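Long-range contacts in acetaldehyde dehydrogenase (Acetylating) (Geobacillus thermoglucosidasius, PDB 5J78), which probably catalyses the NAD-dependent interconversion of acetaldehyde and acetyl-coenzyme A: residues 155-165 and 193-201; 323-331 and 361-369. One frame throughout, in Å; residues are numbered along the deposited sequence.

Interaction 1: residues 155-165 and 193-201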
loop_
_atom_site.group_PDB
_atom_site.type_symbol
_atom_site.label_atom_id
_atom_site.label_comp_id
_atom_site.label_asym_id
_atom_site.label_seq_id
_atom_site.Cartn_x
_atom_site.Cartn_y
_atom_site.Cartn_z
ATOM N N VAL A 155 9.632 -19.900 -26.320
ATOM C CA VAL A 155 8.975 -21.061 -26.922
ATOM C C VAL A 155 9.937 -22.254 -26.990
ATOM O O VAL A 155 9.538 -23.388 -26.771
ATOM C CB VAL A 155 8.425 -20.726 -28.326
ATOM C CG1 VAL A 155 7.901 -21.986 -29.048
ATOM C CG2 VAL A 155 7.315 -19.699 -28.206
ATOM N N LYS A 156 11.207 -21.990 -27.268
ATOM C CA LYS A 156 12.212 -23.046 -27.302
ATOM C C LYS A 156 12.287 -23.779 -25.949
ATOM O O LYS A 156 12.511 -24.992 -25.917
ATOM C CB LYS A 156 13.568 -22.453 -27.692
ATOM C CG LYS A 156 14.774 -23.388 -27.583
ATOM C CD LYS A 156 14.777 -24.489 -28.621
ATOM C CE LYS A 156 15.784 -25.573 -28.224
ATOM N NZ LYS A 156 16.158 -26.503 -29.336
ATOM N N ALA A 157 12.069 -23.060 -24.845
ATOM C CA ALA A 157 12.064 -23.685 -23.511
ATOM C C ALA A 157 10.688 -24.227 -23.119
ATOM O O ALA A 157 10.486 -24.711 -21.986
ATOM C CB ALA A 157 12.564 -22.695 -22.468
ATOM N N ARG A 158 9.751 -24.114 -24.059
ATOM C CA ARG A 158 8.416 -24.728 -24.002
ATOM C C ARG A 158 7.431 -23.968 -23.121
ATOM O O ARG A 158 6.542 -24.554 -22.507
ATOM C CB ARG A 158 8.510 -26.190 -23.553
ATOM C CG ARG A 158 9.420 -27.042 -24.450
ATOM C CD ARG A 158 10.109 -28.153 -23.685
ATOM N NE ARG A 158 9.169 -29.201 -23.328
ATOM C CZ ARG A 158 9.259 -29.968 -22.247
ATOM N NH1 ARG A 158 10.254 -29.833 -21.390
ATOM N NH2 ARG A 158 8.350 -30.893 -22.030
ATOM N N ASN A 159 7.576 -22.650 -23.114
ATOM C CA ASN A 159 6.675 -21.752 -22.412
ATOM C C ASN A 159 5.690 -21.045 -23.335
ATOM O O ASN A 159 5.913 -20.961 -24.544
ATOM C CB ASN A 159 7.498 -20.698 -21.665
ATOM C CG ASN A 159 8.562 -21.319 -20.803
ATOM O OD1 ASN A 159 8.257 -21.948 -19.784
ATOM N ND2 ASN A 159 9.809 -21.201 -21.229
ATOM N N ALA A 160 4.622 -20.519 -22.743
ATOM C CA ALA A 160 3.792 -19.478 -23.370
ATOM C C ALA A 160 4.370 -18.131 -22.950
ATOM O O ALA A 160 5.097 -18.058 -21.969
ATOM C CB ALA A 160 2.315 -19.599 -22.949
ATOM N N ILE A 161 4.068 -17.068 -23.683
ATOM C CA ILE A 161 4.555 -15.743 -23.304
ATOM C C ILE A 161 3.499 -14.696 -23.621
ATOM O O ILE A 161 2.856 -14.750 -24.684
ATOM C CB ILE A 161 5.903 -15.387 -23.991
ATOM C CG1 ILE A 161 6.374 -13.999 -23.544
ATOM C CG2 ILE A 161 5.804 -15.449 -25.504
ATOM C CD1 ILE A 161 7.880 -13.845 -23.582
ATOM N N VAL A 162 3.291 -13.788 -22.665
ATOM C CA VAL A 162 2.378 -12.645 -22.815
ATOM C C VAL A 162 3.185 -11.354 -22.753
ATOM O O VAL A 162 3.825 -11.073 -21.740
ATOM C CB VAL A 162 1.284 -12.597 -21.713
ATOM C CG1 VAL A 162 0.344 -11.429 -21.945
ATOM C CG2 VAL A 162 0.497 -13.895 -21.661
ATOM N N PHE A 163 3.137 -10.575 -23.832
ATOM C CA PHE A 163 3.886 -9.320 -23.930
ATOM C C PHE A 163 3.147 -8.085 -23.450
ATOM O O PHE A 163 1.936 -7.969 -23.604
ATOM C CB PHE A 163 4.325 -9.094 -25.371
ATOM C CG PHE A 163 5.383 -10.037 -25.811
ATOM C CD1 PHE A 163 6.646 -9.968 -25.258
ATOM C CD2 PHE A 163 5.106 -11.025 -26.741
ATOM C CE1 PHE A 163 7.625 -10.845 -25.639
ATOM C CE2 PHE A 163 6.086 -11.912 -27.133
ATOM C CZ PHE A 163 7.345 -11.822 -26.578
ATOM N N SER A 164 3.911 -7.158 -22.877
ATOM C CA SER A 164 3.411 -5.854 -22.449
ATOM C C SER A 164 4.276 -4.742 -23.075
ATOM O O SER A 164 5.420 -4.536 -22.646
ATOM C CB SER A 164 3.410 -5.750 -20.914
ATOM O OG SER A 164 2.829 -4.532 -20.466
ATOM N N PRO A 165 3.739 -4.031 -24.094
ATOM C CA PRO A 165 4.446 -2.896 -24.711
ATOM C C PRO A 165 4.456 -1.638 -23.881
ATOM O O PRO A 165 3.529 -1.355 -23.123
ATOM C CB PRO A 165 3.648 -2.609 -25.992
ATOM C CG PRO A 165 2.647 -3.672 -26.112
ATOM C CD PRO A 165 2.436 -4.248 -24.742
ATOM N N LEU A 193 -0.522 -19.082 -27.652
ATOM C CA LEU A 193 0.800 -19.296 -27.078
ATOM C C LEU A 193 1.565 -18.003 -26.831
ATOM O O LEU A 193 2.249 -17.848 -25.809
ATOM C CB LEU A 193 1.615 -20.181 -28.004
ATOM C CG LEU A 193 2.908 -20.703 -27.404
ATOM C CD1 LEU A 193 2.630 -21.693 -26.270
ATOM C CD2 LEU A 193 3.745 -21.338 -28.477
ATOM N N ILE A 194 1.464 -17.114 -27.817
ATOM C CA ILE A 194 2.132 -15.818 -27.850
ATOM C C ILE A 194 1.065 -14.755 -28.045
ATOM O O ILE A 194 0.290 -14.819 -29.005
ATOM C CB ILE A 194 3.142 -15.720 -28.988
ATOM C CG1 ILE A 194 4.200 -16.816 -28.873
ATOM C CG2 ILE A 194 3.803 -14.360 -29.021
ATOM C CD1 ILE A 194 4.889 -17.097 -30.185
ATOM N N SER A 195 1.022 -13.795 -27.132
ATOM C CA SER A 195 -0.007 -12.753 -27.138
ATOM C C SER A 195 0.615 -11.434 -26.733
ATOM O O SER A 195 1.743 -11.402 -26.226
ATOM C CB SER A 195 -1.170 -13.115 -26.198
ATOM O OG SER A 195 -0.710 -13.412 -24.882
ATOM N N CYS A 196 -0.112 -10.340 -26.962
ATOM C CA CYS A 196 0.367 -9.015 -26.588
ATOM C C CYS A 196 -0.789 -8.093 -26.215
ATOM O O CYS A 196 -1.788 -8.015 -26.926
ATOM C CB CYS A 196 1.181 -8.424 -27.740
ATOM S SG CYS A 196 1.960 -6.823 -27.460
ATOM N N ILE A 197 -0.651 -7.426 -25.074
ATOM C CA ILE A 197 -1.587 -6.389 -24.635
ATOM C C ILE A 197 -1.733 -5.325 -25.744
ATOM O O ILE A 197 -0.739 -4.782 -26.219
ATOM C CB ILE A 197 -1.098 -5.712 -23.314
ATOM C CG1 ILE A 197 -1.155 -6.700 -22.140
ATOM C CG2 ILE A 197 -1.939 -4.500 -22.966
ATOM C CD1 ILE A 197 -0.352 -6.246 -20.942
ATOM N N THR A 198 -2.966 -5.017 -26.127
ATOM C CA THR A 198 -3.216 -4.050 -27.197
ATOM C C THR A 198 -3.512 -2.651 -26.668
ATOM O O THR A 198 -3.303 -1.669 -27.363
ATOM C CB THR A 198 -4.388 -4.489 -28.080
ATOM O OG1 THR A 198 -5.587 -4.544 -27.297
ATOM C CG2 THR A 198 -4.106 -5.861 -28.680
ATOM N N GLN A 199 -3.989 -2.582 -25.435
ATOM C CA GLN A 199 -4.337 -1.330 -24.780
ATOM C C GLN A 199 -3.472 -1.172 -23.521
ATOM O O GLN A 199 -3.942 -1.473 -22.412
ATOM C CB GLN A 199 -5.835 -1.316 -24.396
ATOM C CG GLN A 199 -6.826 -2.011 -25.365
ATOM C CD GLN A 199 -8.110 -2.495 -24.652
ATOM O OE1 GLN A 199 -8.120 -3.552 -24.001
ATOM N NE2 GLN A 199 -9.188 -1.717 -24.768
ATOM N N PRO A 200 -2.207 -0.730 -23.674
ATOM C CA PRO A 200 -1.325 -0.672 -22.495
ATOM C C PRO A 200 -1.843 0.311 -21.466
ATOM O O PRO A 200 -2.258 1.412 -21.827
ATOM C CB PRO A 200 0.027 -0.209 -23.068
ATOM C CG PRO A 200 -0.065 -0.457 -24.524
ATOM C CD PRO A 200 -1.507 -0.292 -24.887
ATOM N N THR A 201 -1.857 -0.110 -20.205
ATOM C CA THR A 201 -2.245 0.747 -19.092
ATOM C C THR A 201 -1.503 0.294 -17.852
ATOM O O THR A 201 -1.011 -0.833 -17.794
ATOM C CB THR A 201 -3.754 0.693 -18.792
ATOM O OG1 THR A 201 -4.096 -0.601 -18.294
ATOM C CG2 THR A 201 -4.581 1.005 -20.032
HETATM O O HOH W 1 0.152 -16.056 -24.586
#
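Ile-161 O is approached by three groups: Ser-195 N donates to it in the carbonyl plane (3.2 Å), the CA-H of Ile-194 makes a CA-H...O contact with it, and a water that also hydrogen-bonds with Ser-195 OG probably donates to it. The ladder is that of neighbouring parallel strands: Ile-161 N bonds to Leu-193 O (2.9 Å), Phe-163 N to Ser-195 O, and Ile-197 N closes the run on Phe-163 O. Ile-161, Phe-163, Ile-194 and Cys-196 share one face of the sheet. There Ile-194 CG2 meets the edge of the Phe-163 ring at CE2 (3.8 Å), the two side chains lying side by side, while Ile-161 CG1 lies over one ring face, toward the rim. With SG anti to the backbone N (chi1 -176°), Cys-196 turns its sulfur against Pro-165, SG to CG 3.5 Å. Pro-165 CD packs on Ile-197 O (3.5 Å), and the carbonyl oxygen of Pro-165 touches Pro-200 CB. Without the ring carbons CG and CD, as with an alanine here, the Cys-196 sulfur and Ile-197 O would probably lose the surface they pack on. On the other face, Val-162 CG2 rests against Ser-195 OG, and Tyr-39 touches Ser-195. Before the strand, Val-155 CG2 meets Leu-193 CD2 (3.9 Å). Strand 124-138 pairs with 160-165 along its other side, and helix 170-186 packs on Cys-196 and Pro-165. Strand 160-165, this helix and strand 194-196 thus form a beta-alpha-beta crossover, the building unit of the Rossmann-like, probably cofactor-binding, domain of aldehyde dehydrogenases.

Interaction 2: residues 323-331 and 361-369; sequences IVGKAPQVI and IEKLSPILA
Gly-325 N donates to Leu-364 O (3.1 Å), in the carbonyl plane, where a type II beta turn, Ile-323 to Lys-326, meets the loop leading into strand 367-373 of the parallel sheet. Gly-325 has the positive phi usual at the third position of such a turn. The CA-H of Val-324 points at the same oxygen, so two consecutive residues of the turn hold one carbonyl. The dense part lies around Pro-366, centre of an inverse gamma turn. Pro-366 CD sits only 3.0 Å from Lys-326 O, and Pro-366 CG meets Pro-328 CD, the two side chains crossing at about a right angle. With CG1 anti to the carbonyl carbon (chi1 -65°), Ile-331 carries CD1 to Pro-366 CD (3.9 Å) and leaves CG2 for Ile-367 CD1. Ile-323 CD1 approaches Ile-367 CD1 as well (4.2 Å). Helix 303-313 lies against both Ile-323 and Ile-367, completing this apolar cluster. Leu-364 and Lys-326 form the partly exposed side, without contacts as short as those of Pro-366: Val-324 CG1 faces Leu-364 CB at 4.2 Å, and Leu-364 has a glycerol close by, probably from the crystallisation liquor. Lys-326 sends its amine away from the contact to Gly-85 O. Between the two zones stands Ser-365, with CB 3.3 Å from Ile-323 O. Ser-365 OG touches Ile-323 CD1 and donates to Lys-363 O (3.0 Å) from above the carbonyl plane, 64° out of it.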
loop_
_atom_site.group_PDB
_atom_site.type_symbol
_atom_site.label_atom_id
_atom_site.label_comp_id
_atom_site.label_asym_id
_atom_site.label_seq_id
_atom_site.Cartn_x
_atom_site.Cartn_y
_atom_site.Cartn_z
ATOM N N ILE A 323 15.092 13.690 -27.550
ATOM C CA ILE A 323 16.331 13.470 -28.304
ATOM C C ILE A 323 16.690 11.999 -28.459
ATOM O O ILE A 323 17.598 11.671 -29.210
ATOM C CB ILE A 323 17.561 14.201 -27.674
ATOM C CG1 ILE A 323 17.983 13.577 -26.332
ATOM C CG2 ILE A 323 17.277 15.685 -27.523
ATOM C CD1 ILE A 323 19.398 13.945 -25.926
ATOM N N VAL A 324 16.015 11.114 -27.738
ATOM C CA VAL A 324 16.318 9.683 -27.845
ATOM C C VAL A 324 16.172 9.189 -29.271
ATOM O O VAL A 324 15.121 9.346 -29.877
ATOM C CB VAL A 324 15.392 8.833 -26.944
ATOM C CG1 VAL A 324 15.621 7.340 -27.193
ATOM C CG2 VAL A 324 15.617 9.192 -25.483
ATOM N N GLY A 325 17.228 8.581 -29.803
ATOM C CA GLY A 325 17.160 7.963 -31.114
ATOM C C GLY A 325 17.053 8.952 -32.271
ATOM O O GLY A 325 16.617 8.588 -33.365
ATOM N N LYS A 326 17.462 10.195 -32.039
ATOM C CA LYS A 326 17.380 11.235 -33.074
ATOM C C LYS A 326 18.696 11.431 -33.823
ATOM O O LYS A 326 19.777 11.370 -33.238
ATOM C CB LYS A 326 16.930 12.555 -32.441
ATOM C CG LYS A 326 15.504 12.502 -31.894
ATOM C CD LYS A 326 14.520 12.188 -33.019
ATOM C CE LYS A 326 13.074 12.328 -32.590
ATOM N NZ LYS A 326 12.165 11.999 -33.726
ATOM N N ALA A 327 18.603 11.673 -35.129
ATOM C CA ALA A 327 19.786 11.972 -35.921
ATOM C C ALA A 327 20.447 13.244 -35.379
ATOM O O ALA A 327 19.756 14.090 -34.798
ATOM C CB ALA A 327 19.413 12.135 -37.406
ATOM N N PRO A 328 21.781 13.377 -35.545
ATOM C CA PRO A 328 22.499 14.579 -35.093
ATOM C C PRO A 328 21.857 15.886 -35.566
ATOM O O PRO A 328 21.788 16.849 -34.806
ATOM C CB PRO A 328 23.889 14.418 -35.718
ATOM C CG PRO A 328 24.039 12.973 -35.973
ATOM C CD PRO A 328 22.687 12.394 -36.172
ATOM N N GLN A 329 21.402 15.900 -36.815
ATOM C CA GLN A 329 20.796 17.085 -37.412
ATOM C C GLN A 329 19.512 17.505 -36.706
ATOM O O GLN A 329 19.256 18.698 -36.545
ATOM C CB GLN A 329 20.506 16.842 -38.888
ATOM C CG GLN A 329 21.762 16.754 -39.762
ATOM C CD GLN A 329 22.581 15.473 -39.543
ATOM O OE1 GLN A 329 22.046 14.408 -39.170
ATOM N NE2 GLN A 329 23.890 15.575 -39.781
ATOM N N VAL A 330 18.707 16.523 -36.294
ATOM C CA VAL A 330 17.487 16.791 -35.544
ATOM C C VAL A 330 17.847 17.393 -34.199
ATOM O O VAL A 330 17.255 18.377 -33.773
ATOM C CB VAL A 330 16.649 15.517 -35.332
ATOM C CG1 VAL A 330 15.448 15.794 -34.403
ATOM C CG2 VAL A 330 16.191 14.939 -36.679
ATOM N N ILE A 331 18.833 16.800 -33.535
ATOM C CA ILE A 331 19.288 17.308 -32.254
ATOM C C ILE A 331 19.818 18.738 -32.403
ATOM O O ILE A 331 19.534 19.599 -31.569
ATOM C CB ILE A 331 20.375 16.408 -31.675
ATOM C CG1 ILE A 331 19.796 15.022 -31.363
ATOM C CG2 ILE A 331 20.963 16.994 -30.405
ATOM C CD1 ILE A 331 20.842 13.983 -31.172
ATOM N N ILE A 361 25.875 11.804 -18.453
ATOM C CA ILE A 361 24.832 10.790 -18.257
ATOM C C ILE A 361 24.591 9.972 -19.527
ATOM O O ILE A 361 25.217 10.218 -20.582
ATOM C CB ILE A 361 23.487 11.421 -17.778
ATOM C CG1 ILE A 361 22.777 12.230 -18.884
ATOM C CG2 ILE A 361 23.734 12.300 -16.562
ATOM C CD1 ILE A 361 21.292 12.488 -18.610
ATOM N N GLU A 362 23.691 8.992 -19.408
ATOM C CA GLU A 362 23.323 8.127 -20.513
ATOM C C GLU A 362 22.435 8.940 -21.442
ATOM O O GLU A 362 21.395 9.457 -21.024
ATOM C CB GLU A 362 22.591 6.852 -20.034
ATOM C CG GLU A 362 22.436 5.818 -21.153
ATOM C CD GLU A 362 21.460 4.688 -20.865
ATOM O OE1 GLU A 362 20.697 4.760 -19.878
ATOM O OE2 GLU A 362 21.475 3.710 -21.651
ATOM N N LYS A 363 22.821 9.034 -22.708
ATOM C CA LYS A 363 22.159 9.978 -23.613
ATOM C C LYS A 363 21.264 9.312 -24.658
ATOM O O LYS A 363 20.419 9.982 -25.263
ATOM C CB LYS A 363 23.236 10.851 -24.296
ATOM C CG LYS A 363 23.977 11.727 -23.273
ATOM C CD LYS A 363 25.258 12.369 -23.804
ATOM C CE LYS A 363 26.370 11.366 -24.011
ATOM N NZ LYS A 363 27.001 10.925 -22.733
ATOM N N LEU A 364 21.446 8.005 -24.853
ATOM C CA LEU A 364 20.611 7.215 -25.764
ATOM C C LEU A 364 20.398 7.951 -27.090
ATOM O O LEU A 364 19.291 8.036 -27.613
ATOM C CB LEU A 364 19.262 6.883 -25.115
ATOM C CG LEU A 364 19.262 5.754 -24.061
ATOM C CD1 LEU A 364 17.890 5.614 -23.413
ATOM C CD2 LEU A 364 19.687 4.424 -24.654
ATOM N N SER A 365 21.483 8.494 -27.620
ATOM C CA SER A 365 21.428 9.279 -28.851
ATOM C C SER A 365 22.861 9.497 -29.334
ATOM O O SER A 365 23.820 9.188 -28.608
ATOM C CB SER A 365 20.706 10.613 -28.622
ATOM O OG SER A 365 21.410 11.402 -27.678
ATOM N N PRO A 366 23.026 10.009 -30.558
ATOM C CA PRO A 366 24.373 10.100 -31.124
ATOM C C PRO A 366 25.133 11.308 -30.565
ATOM O O PRO A 366 25.586 12.194 -31.297
ATOM C CB PRO A 366 24.115 10.212 -32.631
ATOM C CG PRO A 366 22.673 9.947 -32.825
ATOM C CD PRO A 366 21.999 10.313 -31.563
ATOM N N ILE A 367 25.252 11.320 -29.241
ATOM C CA ILE A 367 26.064 12.274 -28.500
ATOM C C ILE A 367 27.026 11.496 -27.625
ATOM O O ILE A 367 26.637 10.551 -26.935
ATOM C CB ILE A 367 25.224 13.206 -27.612
ATOM C CG1 ILE A 367 24.150 13.888 -28.445
ATOM C CG2 ILE A 367 26.124 14.220 -26.921
ATOM C CD1 ILE A 367 23.154 14.745 -27.651
ATOM N N LEU A 368 28.270 11.942 -27.619
ATOM C CA LEU A 368 29.357 11.253 -26.967
ATOM C C LEU A 368 30.164 12.262 -26.164
ATOM O O LEU A 368 30.549 13.300 -26.703
ATOM C CB LEU A 368 30.215 10.566 -28.034
ATOM C CG LEU A 368 31.122 9.413 -27.659
ATOM C CD1 LEU A 368 30.374 8.314 -26.896
ATOM C CD2 LEU A 368 31.738 8.852 -28.924
ATOM N N ALA A 369 30.393 11.995 -24.880
ATOM C CA ALA A 369 31.332 12.805 -24.089
ATOM C C ALA A 369 32.760 12.368 -24.380
ATOM O O ALA A 369 32.998 11.214 -24.723
ATOM C CB ALA A 369 31.042 12.691 -22.604
#

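Overall arrangement
Both contacts are largely buried, yet they belong to different parts of the fold: one lies in the mixed sheet, the other at the entry to a strand of the parallel sheet. Their centres are about 31 Å apart, their nearest atoms about 15 Å, and they share no helix or strand. Interaction 1 joins two parallel strands, so regular backbone bonds carry it and side chains sort onto two faces. Interaction 2 sets a turn and the first turn of helix 328-335 against the approach to strand 367-373; one backbone bond crosses it, and proline and isoleucine packing does most of the joining. Each has a partly exposed margin: Ser-195 and Pro-200 in the first, Leu-364 and Lys-326 in the second.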